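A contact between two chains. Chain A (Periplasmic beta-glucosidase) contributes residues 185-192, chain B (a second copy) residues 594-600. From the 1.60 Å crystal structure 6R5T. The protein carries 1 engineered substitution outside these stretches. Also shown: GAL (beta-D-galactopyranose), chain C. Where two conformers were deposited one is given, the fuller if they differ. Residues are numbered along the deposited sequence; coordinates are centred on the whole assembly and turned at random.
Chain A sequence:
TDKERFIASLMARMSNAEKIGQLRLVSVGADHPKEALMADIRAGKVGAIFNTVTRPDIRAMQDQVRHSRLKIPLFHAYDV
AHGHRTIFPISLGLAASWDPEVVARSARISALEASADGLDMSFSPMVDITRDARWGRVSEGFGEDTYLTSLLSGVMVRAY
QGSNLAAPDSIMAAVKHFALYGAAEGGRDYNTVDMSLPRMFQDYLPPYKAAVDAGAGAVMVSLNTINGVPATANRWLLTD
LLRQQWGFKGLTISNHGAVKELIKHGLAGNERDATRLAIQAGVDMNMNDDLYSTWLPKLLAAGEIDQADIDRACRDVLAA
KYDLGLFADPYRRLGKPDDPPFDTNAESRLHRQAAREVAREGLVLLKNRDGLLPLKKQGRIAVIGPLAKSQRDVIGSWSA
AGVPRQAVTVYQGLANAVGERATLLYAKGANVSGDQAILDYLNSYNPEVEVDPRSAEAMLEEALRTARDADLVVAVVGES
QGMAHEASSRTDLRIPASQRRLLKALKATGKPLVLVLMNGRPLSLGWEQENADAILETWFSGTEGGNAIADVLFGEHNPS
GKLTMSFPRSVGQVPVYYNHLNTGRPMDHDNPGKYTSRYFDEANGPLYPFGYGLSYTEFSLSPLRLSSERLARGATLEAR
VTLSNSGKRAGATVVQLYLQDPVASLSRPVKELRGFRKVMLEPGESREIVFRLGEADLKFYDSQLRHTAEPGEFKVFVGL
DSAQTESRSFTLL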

# COMPACT_ATOMS: atom_id res chain seq x y z
N GLU A 185 3.55 -0.62 6.04
CA GLU A 185 2.78 0.31 5.22
C GLU A 185 3.74 1.34 4.62
O GLU A 185 4.68 1.84 5.30
CB GLU A 185 1.68 0.93 6.08
CG GLU A 185 0.60 1.66 5.37
CD GLU A 185 -0.56 1.90 6.33
OE1 GLU A 185 -0.51 2.88 7.01
OE2 GLU A 185 -1.43 1.01 6.47
N GLY A 186 3.52 1.64 3.35
CA GLY A 186 4.35 2.65 2.66
C GLY A 186 5.74 2.12 2.32
O GLY A 186 6.57 2.87 1.79
N GLY A 187 6.04 0.87 2.63
CA GLY A 187 7.41 0.36 2.54
C GLY A 187 8.38 1.05 3.48
O GLY A 187 9.58 0.86 3.37
N ARG A 188 7.88 1.78 4.47
CA ARG A 188 8.72 2.49 5.45
C ARG A 188 9.11 1.48 6.52
O ARG A 188 8.26 0.82 7.12
CB ARG A 188 8.00 3.69 6.07
CG ARG A 188 7.66 4.74 5.02
CD ARG A 188 7.00 5.98 5.56
NE ARG A 188 5.61 5.87 6.00
CZ ARG A 188 4.50 6.04 5.24
NH1 ARG A 188 4.54 6.22 3.93
NH2 ARG A 188 3.31 6.03 5.81
N ASP A 189 10.40 1.37 6.79
CA ASP A 189 10.83 0.37 7.78
C ASP A 189 10.17 0.65 9.13
O ASP A 189 9.89 1.82 9.51
CB ASP A 189 12.36 0.30 7.85
CG ASP A 189 12.87 -1.07 8.31
OD1 ASP A 189 12.04 -1.95 8.69
OD2 ASP A 189 14.12 -1.28 8.22
N TYR A 190 9.90 -0.43 9.85
CA TYR A 190 9.33 -0.42 11.21
C TYR A 190 7.85 -0.01 11.20
O TYR A 190 7.23 -0.02 12.28
CB TYR A 190 10.10 0.54 12.10
CG TYR A 190 11.59 0.51 11.97
CD1 TYR A 190 12.32 -0.67 12.13
CD2 TYR A 190 12.26 1.69 11.71
CE1 TYR A 190 13.70 -0.64 12.08
CE2 TYR A 190 13.64 1.73 11.64
CZ TYR A 190 14.35 0.56 11.79
OH TYR A 190 15.74 0.59 11.80
N ASN A 191 7.27 0.22 10.04
CA ASN A 191 5.92 0.84 10.04
C ASN A 191 4.85 -0.23 10.22
O ASN A 191 5.07 -1.46 10.06
CB ASN A 191 5.66 1.65 8.77
CG ASN A 191 4.54 2.66 8.91
OD1 ASN A 191 4.19 3.05 10.04
ND2 ASN A 191 3.98 3.10 7.80
N THR A 192 3.70 0.28 10.60
CA THR A 192 2.45 -0.45 10.79
C THR A 192 2.21 -1.55 9.76
O THR A 192 2.34 -1.32 8.56
CB THR A 192 1.34 0.58 10.62
OG1 THR A 192 1.59 1.59 11.60
CG2 THR A 192 -0.04 -0.01 10.80
N LYS B 594 18.72 8.13 11.24
CA LYS B 594 18.71 7.10 10.19
C LYS B 594 17.78 5.95 10.61
O LYS B 594 17.04 5.49 9.75
CB LYS B 594 20.13 6.61 9.97
CG LYS B 594 20.25 5.47 8.99
CD LYS B 594 21.68 5.11 8.68
CE LYS B 594 21.73 3.82 7.91
NZ LYS B 594 22.99 3.09 8.17
N TYR B 595 17.88 5.49 11.86
CA TYR B 595 17.16 4.25 12.29
C TYR B 595 15.78 4.63 12.79
O TYR B 595 15.40 4.28 13.93
CB TYR B 595 18.00 3.38 13.22
CG TYR B 595 19.21 2.87 12.50
CD1 TYR B 595 19.09 1.78 11.66
CD2 TYR B 595 20.44 3.49 12.60
CE1 TYR B 595 20.18 1.27 10.97
CE2 TYR B 595 21.54 3.01 11.89
CZ TYR B 595 21.40 1.91 11.07
OH TYR B 595 22.44 1.41 10.35
N THR B 596 14.99 5.19 11.89
CA THR B 596 13.61 5.58 12.16
C THR B 596 12.74 5.19 10.97
O THR B 596 13.24 4.82 9.92
CB THR B 596 13.49 7.08 12.51
OG1 THR B 596 13.92 7.83 11.37
CG2 THR B 596 14.30 7.46 13.74
N SER B 597 11.43 5.34 11.14
CA SER B 597 10.48 4.96 10.10
C SER B 597 10.35 6.12 9.14
O SER B 597 9.62 7.12 9.44
CB SER B 597 9.17 4.56 10.73
OG SER B 597 8.34 3.98 9.76
N ARG B 598 10.99 6.00 7.97
CA ARG B 598 11.19 7.16 7.06
C ARG B 598 11.70 6.66 5.71
O ARG B 598 12.07 5.47 5.58
CB ARG B 598 12.22 8.11 7.65
CG ARG B 598 13.60 7.45 7.69
CD ARG B 598 14.63 8.37 8.28
NE ARG B 598 14.84 9.61 7.54
CZ ARG B 598 15.91 9.89 6.81
NH1 ARG B 598 16.73 8.93 6.48
NH2 ARG B 598 16.07 11.08 6.26
N TYR B 599 11.72 7.57 4.74
CA TYR B 599 12.45 7.35 3.48
C TYR B 599 13.77 8.09 3.57
O TYR B 599 13.86 9.08 4.32
CB TYR B 599 11.66 7.86 2.28
CG TYR B 599 10.29 7.23 2.20
CD1 TYR B 599 10.14 5.95 1.72
CD2 TYR B 599 9.15 7.95 2.53
CE1 TYR B 599 8.88 5.38 1.60
CE2 TYR B 599 7.89 7.35 2.48
CZ TYR B 599 7.77 6.08 1.99
OH TYR B 599 6.53 5.51 1.93
N PHE B 600 14.76 7.63 2.81
CA PHE B 600 16.06 8.36 2.80
C PHE B 600 16.22 9.28 1.61
O PHE B 600 17.13 10.10 1.63
CB PHE B 600 17.21 7.36 2.91
CG PHE B 600 17.56 6.65 1.64
CD1 PHE B 600 18.42 7.18 0.71
CD2 PHE B 600 17.09 5.38 1.39
CE1 PHE B 600 18.69 6.53 -0.48
CE2 PHE B 600 17.42 4.69 0.23
CZ PHE B 600 18.23 5.26 -0.71
C1 GAL C . 20.77 -4.51 15.62
C2 GAL C . 22.09 -5.29 15.42
C3 GAL C . 23.25 -4.30 15.49
C4 GAL C . 23.03 -3.23 14.39
C5 GAL C . 21.64 -2.59 14.60
C6 GAL C . 21.30 -1.62 13.47
O2 GAL C . 22.20 -6.28 16.44
O3 GAL C . 24.46 -5.03 15.23
O4 GAL C . 23.08 -3.96 13.14
O5 GAL C . 20.56 -3.59 14.56
O6 GAL C . 19.96 -1.11 13.69
O HOH W 1 6.20 5.65 8.83
O HOH W 2 12.65 3.46 7.50

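How does one tyrosine of chain B engage both backbone and side chain of chain A? Tyr B599 has a CA-to-CB bond that points sideways to the other stretch, but chi1 in the m well brings the end of the side chain nearer to chain A, and chi2 of -78° sets how the ring faces Arg A188. There the hydroxyl does two jobs. It donates a hydrogen bond to the backbone carbonyl of Gly A186, with Tyr B599 OH 2.6 Å from Gly A186 O, and it accepts one from the guanidinium of Arg A188, whose NH1 lies 2.9 Å from Tyr B599 OH. Gly A186 leaves room for this arrangement: its phi of 74° by itself favours glycine, and a CB at the ideal position would lie only 2.4 Å from Arg A188 NH1, a clash, and a tight 3.1 Å from Tyr B599 OH.

What does the conformation of Arg A188 allow it to reach? Its CB points toward chain B, and the m, t, m sequence of chi1 to chi3 carries the chain across the ring before turning the guanidinium to the hydroxyl. On the way, Arg A188 CG sits over one face of the Tyr B599 ring, 3.8 Å from its centroid, in a CH-pi contact. CG thus packs on the ring face while the polar end bonds to the hydroxyl, which lies near the guanidinium plane. Arg A188 NE, turned to another partner, donates to water 1 at 2.9 Å; that water in turn donates to Ser B597 OG, also at 2.9 Å, so a solvent bridge joins the two side chains.

What does the small side chain of Ser B597 achieve? With chi1 at -170° (t), its hydroxyl donates to the backbone of chain A, Ser B597 OG lying 2.7 Å from Asp A189 O. The same carbonyl receives a CA-H...O contact, Ser B597 CA being 3.2 Å from Asp A189 O, so the serine approaches it with both side chain and backbone. This carbonyl belongs to a type II beta turn running from Arg A188 to Asn A191, closed by the backbone hydrogen bond from Asn A191 N to Arg A188 O at 3.1 Å.

How is Tyr A190 placed against the chain B backbone? It occupies the turn with a phi of 72°, and its CB points toward chain B. Chi1 of -43° and chi2 of -55° set the ring so that Thr B596 O and Ser B597 N both lie at its edge, near its plane; Tyr A190 CE2 is 3.6 Å from Thr B596 O. Further out, Tyr A190 OH meets the edge of the Tyr B595 ring, 3.6 Å from Tyr B595 CD1, while the galactose O6 lies over one face of that ring. At the end of the turn, Asn A191 adopts chi1 t, and Asn A191 ND2 donates to Glu A185 O at 2.9 Å, tying the loop to itself.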